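Local coordinates for glycerate 2-kinase (Pyrococcus horikoshii, PDB 1X3L), which catalyses the ATP-dependent, magnesium-supported phosphorylation of D-glycerate to 2-phosphoglycerate and also accepts other phosphate donors such as GTP or pyrophosphate, at residues A66-L71 with L88-V93; L157-K162 with E225-W230; G338-P343 with G372-A377. All blocks are in the same frame, centred on the assembly; numbering follows the deposited sequence.

Contact 1 (A66-L71 with L88-V93)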
loop_
_atom_site.group_PDB
_atom_site.type_symbol
_atom_site.label_atom_id
_atom_site.label_comp_id
_atom_site.label_asym_id
_atom_site.label_seq_id
_atom_site.Cartn_x
_atom_site.Cartn_y
_atom_site.Cartn_z
ATOM N N ALA A 66 7.886 -0.278 16.592
ATOM C CA ALA A 66 9.010 0.569 16.201
ATOM C C ALA A 66 9.034 1.849 17.037
ATOM O O ALA A 66 10.092 2.289 17.497
ATOM C CB ALA A 66 8.918 0.912 14.712
ATOM N N ILE A 67 7.867 2.454 17.230
ATOM C CA ILE A 67 7.787 3.678 18.016
ATOM C C ILE A 67 8.212 3.435 19.466
ATOM O O ILE A 67 8.948 4.239 20.043
ATOM C CB ILE A 67 6.360 4.261 17.986
ATOM C CG1 ILE A 67 6.015 4.713 16.564
ATOM C CG2 ILE A 67 6.249 5.431 18.946
ATOM C CD1 ILE A 67 6.906 5.821 16.039
ATOM N N GLU A 68 7.756 2.329 20.052
ATOM C CA GLU A 68 8.113 2.004 21.434
ATOM C C GLU A 68 9.606 1.723 21.589
ATOM O O GLU A 68 10.160 1.906 22.671
ATOM C CB GLU A 68 7.343 0.777 21.937
ATOM C CG GLU A 68 5.846 0.950 22.067
ATOM C CD GLU A 68 5.210 -0.184 22.853
ATOM O OE1 GLU A 68 5.485 -1.363 22.543
ATOM O OE2 GLU A 68 4.431 0.103 23.781
ATOM N N ASP A 69 10.256 1.275 20.518
ATOM C CA ASP A 69 11.682 0.974 20.597
ATOM C C ASP A 69 12.561 2.217 20.560
ATOM O O ASP A 69 13.749 2.147 20.880
ATOM C CB ASP A 69 12.109 0.019 19.474
ATOM C CG ASP A 69 11.500 -1.365 19.621
ATOM O OD1 ASP A 69 11.236 -1.784 20.768
ATOM O OD2 ASP A 69 11.298 -2.043 18.591
ATOM N N ILE A 70 11.991 3.354 20.176
ATOM C CA ILE A 70 12.773 4.583 20.120
ATOM C C ILE A 70 12.198 5.704 20.974
ATOM O O ILE A 70 12.818 6.757 21.111
ATOM C CB ILE A 70 12.913 5.095 18.670
ATOM C CG1 ILE A 70 11.538 5.459 18.103
ATOM C CG2 ILE A 70 13.586 4.034 17.818
ATOM C CD1 ILE A 70 11.587 6.003 16.684
ATOM N N LEU A 71 11.022 5.479 21.548
ATOM C CA LEU A 71 10.376 6.490 22.380
ATOM C C LEU A 71 9.553 5.865 23.500
ATOM O O LEU A 71 8.971 4.791 23.333
ATOM C CB LEU A 71 9.462 7.376 21.525
ATOM C CG LEU A 71 10.099 8.290 20.474
ATOM C CD1 LEU A 71 9.017 8.858 19.564
ATOM C CD2 LEU A 71 10.868 9.413 21.163
ATOM N N LEU A 88 2.394 -5.723 22.892
ATOM C CA LEU A 88 3.205 -4.513 22.986
ATOM C C LEU A 88 3.487 -4.164 24.448
ATOM O O LEU A 88 2.800 -4.635 25.353
ATOM C CB LEU A 88 2.495 -3.345 22.293
ATOM C CG LEU A 88 2.355 -3.476 20.771
ATOM C CD1 LEU A 88 1.476 -2.362 20.228
ATOM C CD2 LEU A 88 3.736 -3.434 20.126
ATOM N N LYS A 89 4.497 -3.331 24.670
ATOM C CA LYS A 89 4.889 -2.938 26.018
ATOM C C LYS A 89 3.932 -1.991 26.730
ATOM O O LYS A 89 3.548 -2.243 27.871
ATOM C CB LYS A 89 6.295 -2.335 25.987
ATOM C CG LYS A 89 7.359 -3.340 25.570
ATOM C CD LYS A 89 8.712 -2.689 25.340
ATOM C CE LYS A 89 9.723 -3.720 24.858
ATOM N NZ LYS A 89 11.038 -3.114 24.521
ATOM N N ARG A 90 3.541 -0.906 26.070
ATOM C CA ARG A 90 2.634 0.048 26.696
ATOM C C ARG A 90 1.435 0.404 25.827
ATOM O O ARG A 90 0.689 1.332 26.136
ATOM C CB ARG A 90 3.391 1.321 27.069
ATOM C CG ARG A 90 4.588 1.076 27.968
ATOM C CD ARG A 90 4.841 2.286 28.835
ATOM N NE ARG A 90 3.662 2.592 29.638
ATOM C CZ ARG A 90 3.559 3.633 30.457
ATOM N NH1 ARG A 90 4.572 4.479 30.587
ATOM N NH2 ARG A 90 2.440 3.827 31.146
ATOM N N ILE A 91 1.251 -0.341 24.746
ATOM C CA ILE A 91 0.143 -0.092 23.838
ATOM C C ILE A 91 -0.826 -1.268 23.848
ATOM O O ILE A 91 -0.437 -2.414 23.616
ATOM C CB ILE A 91 0.658 0.146 22.403
ATOM C CG1 ILE A 91 1.609 1.344 22.399
ATOM C CG2 ILE A 91 -0.510 0.386 21.458
ATOM C CD1 ILE A 91 2.320 1.565 21.089
ATOM N N LYS A 92 -2.091 -0.970 24.127
ATOM C CA LYS A 92 -3.126 -1.991 24.179
ATOM C C LYS A 92 -3.417 -2.477 22.768
ATOM O O LYS A 92 -3.472 -1.678 21.831
ATOM C CB LYS A 92 -4.395 -1.409 24.805
ATOM C CG LYS A 92 -5.549 -2.389 24.934
ATOM C CD LYS A 92 -6.802 -1.679 25.440
ATOM C CE LYS A 92 -7.949 -2.652 25.678
ATOM N NZ LYS A 92 -7.668 -3.586 26.807
ATOM N N VAL A 93 -3.605 -3.784 22.619
ATOM C CA VAL A 93 -3.886 -4.359 21.311
ATOM C C VAL A 93 -5.306 -4.892 21.179
ATOM O O VAL A 93 -5.797 -5.619 22.044
ATOM C CB VAL A 93 -2.903 -5.504 20.982
ATOM C CG1 VAL A 93 -3.296 -6.161 19.663
ATOM C CG2 VAL A 93 -1.481 -4.963 20.904
#
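Glu68, near the C-terminal end of helix 60-70, takes hold of the loop at Lys89 and Arg90 with both oxygens of its carboxylate: a helix side chain binding two consecutive backbone amides just ahead of an edge strand. The place is the surface of the six-stranded parallel sheet of the DUF4147 region, where helix 60-70 is the crossover helix of the beta-alpha-beta unit linking the adjacent parallel strands 51-56 and 75-81, and the bound loop leads into the outermost strand 92-96.

Each oxygen has its own amide. OE1 of Glu68 receives Lys89 N at 3.1 Å on its syn lone pair, the side facing the other oxygen. OE2 of Glu68 receives Arg90 N at 2.7 Å, again on the syn side but 17° out of the carboxylate plane, with an N-H...O angle of 159°. Two bonds to neighbouring residues fix the rotation of the carboxylate, and two N-H groups turned toward it would be expected to favour its charged form. Beyond CG the Glu68 chain runs extended, with CD anti to CA (chi2 -167°), which sends CD out toward the loop.

Carbon also packs beside the polar grip. Ile91 lies on the OE2 side, its CD1 3.7 Å from Glu68 CG and its CG1 3.4 Å from Glu68 OE2. On the OE1 side, Leu88 brings up CB and CD2, while its side chain also rests on Ala64 and Arg65 of the same helix.

The next residue, Asp69, is bonded through OD2 to the hydroxyl of Tyr24 in helix 23-30. Its other oxygen, OD1, forms a long salt bridge with the ammonium of Lys89, whose extended chain crosses the aspartate at about a right angle and leaves NZ 4.0 Å from Asp69 OD1.

Contact 2 (L157-K162 with E225-W230)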
loop_
_atom_site.group_PDB
_atom_site.type_symbol
_atom_site.label_atom_id
_atom_site.label_comp_id
_atom_site.label_asym_id
_atom_site.label_seq_id
_atom_site.Cartn_x
_atom_site.Cartn_y
_atom_site.Cartn_z
ATOM N N LEU A 157 -23.033 -0.592 -3.213
ATOM C CA LEU A 157 -22.447 -1.580 -4.110
ATOM C C LEU A 157 -23.532 -2.204 -4.986
ATOM O O LEU A 157 -23.403 -2.254 -6.209
ATOM C CB LEU A 157 -21.747 -2.670 -3.298
ATOM C CG LEU A 157 -20.610 -2.193 -2.394
ATOM C CD1 LEU A 157 -20.176 -3.324 -1.482
ATOM C CD2 LEU A 157 -19.446 -1.705 -3.243
ATOM N N LYS A 158 -24.602 -2.674 -4.354
ATOM C CA LYS A 158 -25.710 -3.291 -5.074
ATOM C C LYS A 158 -26.186 -2.464 -6.263
ATOM O O LYS A 158 -26.591 -3.014 -7.286
ATOM C CB LYS A 158 -26.893 -3.523 -4.130
ATOM C CG LYS A 158 -26.942 -4.897 -3.480
ATOM C CD LYS A 158 -28.255 -5.074 -2.726
ATOM C CE LYS A 158 -28.408 -6.483 -2.174
ATOM N NZ LYS A 158 -29.712 -6.650 -1.465
ATOM N N SER A 159 -26.144 -1.142 -6.129
ATOM C CA SER A 159 -26.598 -0.264 -7.203
ATOM C C SER A 159 -25.459 0.199 -8.102
ATOM O O SER A 159 -25.642 1.078 -8.946
ATOM C CB SER A 159 -27.308 0.954 -6.612
ATOM O OG SER A 159 -26.416 1.711 -5.814
ATOM N N GLY A 160 -24.286 -0.399 -7.923
ATOM C CA GLY A 160 -23.142 -0.025 -8.732
ATOM C C GLY A 160 -22.780 1.435 -8.559
ATOM O O GLY A 160 -23.213 2.291 -9.331
ATOM N N ALA A 161 -21.982 1.721 -7.536
ATOM C CA ALA A 161 -21.562 3.088 -7.262
ATOM C C ALA A 161 -20.048 3.202 -7.363
ATOM O O ALA A 161 -19.324 2.295 -6.951
ATOM C CB ALA A 161 -22.025 3.501 -5.876
ATOM N N LYS A 162 -19.570 4.314 -7.914
ATOM C CA LYS A 162 -18.135 4.521 -8.049
ATOM C C LYS A 162 -17.500 4.517 -6.660
ATOM O O LYS A 162 -18.096 4.995 -5.695
ATOM C CB LYS A 162 -17.856 5.839 -8.777
ATOM C CG LYS A 162 -18.388 5.866 -10.208
ATOM C CD LYS A 162 -17.907 7.094 -10.972
ATOM C CE LYS A 162 -18.462 7.120 -12.394
ATOM N NZ LYS A 162 -17.925 8.261 -13.200
ATOM N N GLU A 225 -29.194 9.792 -3.800
ATOM C CA GLU A 225 -30.363 10.015 -4.640
ATOM C C GLU A 225 -30.082 9.564 -6.072
ATOM O O GLU A 225 -30.908 8.894 -6.696
ATOM C CB GLU A 225 -30.750 11.499 -4.630
ATOM C CG GLU A 225 -31.280 11.995 -3.289
ATOM C CD GLU A 225 -31.656 13.467 -3.313
ATOM O OE1 GLU A 225 -30.768 14.306 -3.578
ATOM O OE2 GLU A 225 -32.840 13.784 -3.069
ATOM N N LEU A 226 -28.911 9.930 -6.583
ATOM C CA LEU A 226 -28.513 9.569 -7.937
ATOM C C LEU A 226 -28.650 8.072 -8.195
ATOM O O LEU A 226 -28.950 7.651 -9.311
ATOM C CB LEU A 226 -27.065 9.991 -8.193
ATOM C CG LEU A 226 -26.515 9.623 -9.573
ATOM C CD1 LEU A 226 -27.305 10.359 -10.646
ATOM C CD2 LEU A 226 -25.037 9.975 -9.655
ATOM N N TYR A 227 -28.427 7.272 -7.158
ATOM C CA TYR A 227 -28.524 5.824 -7.281
ATOM C C TYR A 227 -29.806 5.284 -6.663
ATOM O O TYR A 227 -29.904 4.102 -6.334
ATOM C CB TYR A 227 -27.299 5.176 -6.636
ATOM C CG TYR A 227 -26.021 5.436 -7.406
ATOM C CD1 TYR A 227 -24.806 5.606 -6.744
ATOM C CD2 TYR A 227 -26.027 5.506 -8.800
ATOM C CE1 TYR A 227 -23.628 5.841 -7.454
ATOM C CE2 TYR A 227 -24.857 5.737 -9.517
ATOM C CZ TYR A 227 -23.663 5.904 -8.839
ATOM O OH TYR A 227 -22.507 6.130 -9.544
ATOM N N ASP A 228 -30.788 6.168 -6.521
ATOM C CA ASP A 228 -32.090 5.826 -5.956
ATOM C C ASP A 228 -32.058 4.931 -4.722
ATOM O O ASP A 228 -32.828 3.974 -4.624
ATOM C CB ASP A 228 -32.971 5.184 -7.030
ATOM C CG ASP A 228 -33.386 6.168 -8.107
ATOM O OD1 ASP A 228 -34.061 7.168 -7.774
ATOM O OD2 ASP A 228 -33.035 5.947 -9.285
ATOM N N ILE A 229 -31.171 5.239 -3.783
ATOM C CA ILE A 229 -31.082 4.467 -2.550
ATOM C C ILE A 229 -31.253 5.391 -1.351
ATOM O O ILE A 229 -31.188 4.954 -0.203
ATOM C CB ILE A 229 -29.730 3.729 -2.423
ATOM C CG1 ILE A 229 -28.576 4.714 -2.597
ATOM C CG2 ILE A 229 -29.654 2.604 -3.447
ATOM C CD1 ILE A 229 -27.215 4.086 -2.399
ATOM N N TRP A 230 -31.479 6.672 -1.632
ATOM C CA TRP A 230 -31.667 7.675 -0.589
ATOM C C TRP A 230 -32.805 7.281 0.346
ATOM O O TRP A 230 -32.712 7.463 1.561
ATOM C CB TRP A 230 -31.957 9.041 -1.222
ATOM C CG TRP A 230 -32.351 10.110 -0.237
ATOM C CD1 TRP A 230 -33.576 10.703 -0.119
ATOM C CD2 TRP A 230 -31.523 10.701 0.773
ATOM N NE1 TRP A 230 -33.564 11.625 0.900
ATOM C CE2 TRP A 230 -32.315 11.644 1.465
ATOM C CE3 TRP A 230 -30.187 10.525 1.162
ATOM C CZ2 TRP A 230 -31.816 12.411 2.526
ATOM C CZ3 TRP A 230 -29.691 11.288 2.218
ATOM C CH2 TRP A 230 -30.507 12.220 2.886
#
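Tyr227 lays its ring against the turn Gly160-Ala161, so that the connection leaving helix 146-158 meets the one leaving helix 217-226. This is a surface contact between helix ends, within the DUF4147 region.

The apolar part centres on the ring. Ala161 CB comes obliquely to it, 3.2 Å from Tyr227 CE1, a tight approach, and Ala161 CA follows at 3.4 Å from the same ring atom. The side chain of Ile229 rests on Leu155 and Leu156 of helix 146-158.

Of the polar groups, Gly160 O sits over one face of the Tyr227 ring, 3.7 Å above the plane and offset toward the rim near CZ. Ser159 OG lies 3.7 Å from Tyr227 CB and 4.1 Å from Ile229 CG2, but its hydrogen bond goes back to Leu155 O in its own helix. The tyrosine hydroxyl is bonded to Glu165 OE1, the same oxygen that receives Lys162 N at the N-cap of helix 163-171.

Backbone geometry shapes both sides: a Schellman motif, with Asp228 at C-prime, ends helix 217-226 beside Tyr227, and Gly160 turns the opposing chain with a positive phi of 60°.

No hydrogen bond joins the two segments directly; van der Waals contact holds the ring to the turn, and Glu165 ties its hydroxyl to the start of the next helix.

Contact 3 (G338-P343 with G372-A377)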
loop_
_atom_site.group_PDB
_atom_site.type_symbol
_atom_site.label_atom_id
_atom_site.label_comp_id
_atom_site.label_asym_id
_atom_site.label_seq_id
_atom_site.Cartn_x
_atom_site.Cartn_y
_atom_site.Cartn_z
ATOM N N GLY A 338 -8.400 -20.500 -17.347
ATOM C CA GLY A 338 -6.994 -20.143 -17.313
ATOM C C GLY A 338 -6.165 -21.165 -16.559
ATOM O O GLY A 338 -6.711 -22.079 -15.934
ATOM N N GLY A 339 -4.846 -21.011 -16.617
ATOM C CA GLY A 339 -3.955 -21.930 -15.931
ATOM C C GLY A 339 -3.431 -21.353 -14.629
ATOM O O GLY A 339 -4.072 -20.499 -14.024
ATOM N N LYS A 340 -2.261 -21.818 -14.201
ATOM C CA LYS A 340 -1.652 -21.349 -12.960
ATOM C C LYS A 340 -0.685 -20.209 -13.285
ATOM O O LYS A 340 0.101 -20.310 -14.227
ATOM C CB LYS A 340 -0.897 -22.506 -12.290
ATOM C CG LYS A 340 -0.656 -22.344 -10.792
ATOM C CD LYS A 340 0.098 -23.553 -10.232
ATOM C CE LYS A 340 -0.000 -23.640 -8.710
ATOM N NZ LYS A 340 0.505 -22.421 -8.021
ATOM N N GLY A 341 -0.745 -19.128 -12.513
ATOM C CA GLY A 341 0.136 -18.000 -12.770
ATOM C C GLY A 341 -0.369 -16.697 -12.184
ATOM O O GLY A 341 -1.271 -16.701 -11.350
ATOM N N GLY A 342 0.220 -15.583 -12.622
ATOM C CA GLY A 342 -0.167 -14.270 -12.128
ATOM C C GLY A 342 0.451 -13.144 -12.949
ATOM O O GLY A 342 1.236 -13.412 -13.856
ATOM N N PRO A 343 0.144 -11.871 -12.633
ATOM C CA PRO A 343 0.676 -10.710 -13.363
ATOM C C PRO A 343 2.198 -10.678 -13.537
ATOM O O PRO A 343 2.702 -10.727 -14.658
ATOM C CB PRO A 343 0.171 -9.521 -12.544
ATOM C CG PRO A 343 -1.091 -10.044 -11.903
ATOM C CD PRO A 343 -0.676 -11.437 -11.487
ATOM N N GLY A 372 -0.988 -13.630 -8.268
ATOM C CA GLY A 372 -2.040 -14.488 -8.783
ATOM C C GLY A 372 -2.396 -15.485 -7.688
ATOM O O GLY A 372 -2.020 -15.278 -6.532
ATOM N N PRO A 373 -3.123 -16.567 -8.007
ATOM C CA PRO A 373 -3.497 -17.569 -7.001
ATOM C C PRO A 373 -2.372 -18.590 -6.810
ATOM O O PRO A 373 -2.585 -19.796 -6.946
ATOM C CB PRO A 373 -4.742 -18.202 -7.606
ATOM C CG PRO A 373 -4.384 -18.229 -9.069
ATOM C CD PRO A 373 -3.786 -16.848 -9.296
ATOM N N THR A 374 -1.171 -18.101 -6.513
ATOM C CA THR A 374 -0.023 -18.979 -6.313
ATOM C C THR A 374 0.793 -18.504 -5.123
ATOM O O THR A 374 0.536 -17.437 -4.571
ATOM C CB THR A 374 0.909 -18.991 -7.539
ATOM O OG1 THR A 374 1.735 -17.819 -7.517
ATOM C CG2 THR A 374 0.092 -19.011 -8.830
ATOM N N ASP A 375 1.790 -19.298 -4.746
ATOM C CA ASP A 375 2.652 -18.960 -3.623
ATOM C C ASP A 375 3.922 -18.217 -4.039
ATOM O O ASP A 375 4.746 -17.856 -3.189
ATOM C CB ASP A 375 3.009 -20.226 -2.849
ATOM C CG ASP A 375 1.821 -20.783 -2.085
ATOM O OD1 ASP A 375 1.197 -20.012 -1.321
ATOM O OD2 ASP A 375 1.507 -21.979 -2.244
ATOM N N ALA A 376 4.079 -18.002 -5.344
ATOM C CA ALA A 376 5.235 -17.275 -5.871
ATOM C C ALA A 376 4.934 -15.782 -5.836
ATOM O O ALA A 376 3.778 -15.374 -5.967
ATOM C CB ALA A 376 5.523 -17.704 -7.302
ATOM N N ALA A 377 5.969 -14.966 -5.659
ATOM C CA ALA A 377 5.788 -13.521 -5.634
ATOM C C ALA A 377 5.928 -12.947 -7.044
ATOM O O ALA A 377 5.522 -11.814 -7.310
ATOM C CB ALA A 377 6.804 -12.882 -4.706
HETATM O O HOH W 1 2.046 -21.989 -5.746
#
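A glycine-rich loop of the MOFRL region, 338-343, meets the loop at 372-377; the first leads into helix 343-351 at its N-cap residue Gly342, the other passes through an inverse gamma turn at Pro373 and an ST turn at Thr374 before strand 378-382.

Gly341 O makes the central approach: it takes a CA-H...O contact from Gly372 CA at 3.5 Å, and Pro373 CD packs 3.3 Å from the same oxygen. Close by, Gly342 CA and Gly372 CA stand 3.8 Å apart, leaving no room for a CB between them.

At the outer end, Lys340 crosses Thr374 obliquely. Its chain bends only at its last torsion, where chi4 of -57° sets NZ 3.5 Å from both CB and CG2 of Thr374. A water bonded to Lys340 NZ at 2.8 Å also takes the hydrogen of Asp375 N, and Tyr406 of helix 405-411 gives the lysine a cation-pi partner. Thr374 OG1, bonded to Asp371 O, accepts Ala376 N at 3.2 Å to close the ST turn.

With no direct hydrogen bond between the loops, closeness depends on bare glycine backbone, and polar linkage passes through the water.

Followed from the N terminus, the three contacts come in series, none nested in or crossing another. Contact 1 closes the shortest loop, 16 residues containing strand 75-81, and joins a helix to the approach of an edge strand. Contact 2 closes 62 residues, among them helix 163-171 and strand 188-194, and brings two helix ends together in the same DUF4147 region. Contact 3 then closes 28 residues, holding the rest of helix 343-351 and strand 359-366, in the MOFRL region with its mixed sheet. They do not touch: nearest atoms are about 27 Å apart between contacts 1 and 2, and about 22 Å between contacts 2 and 3.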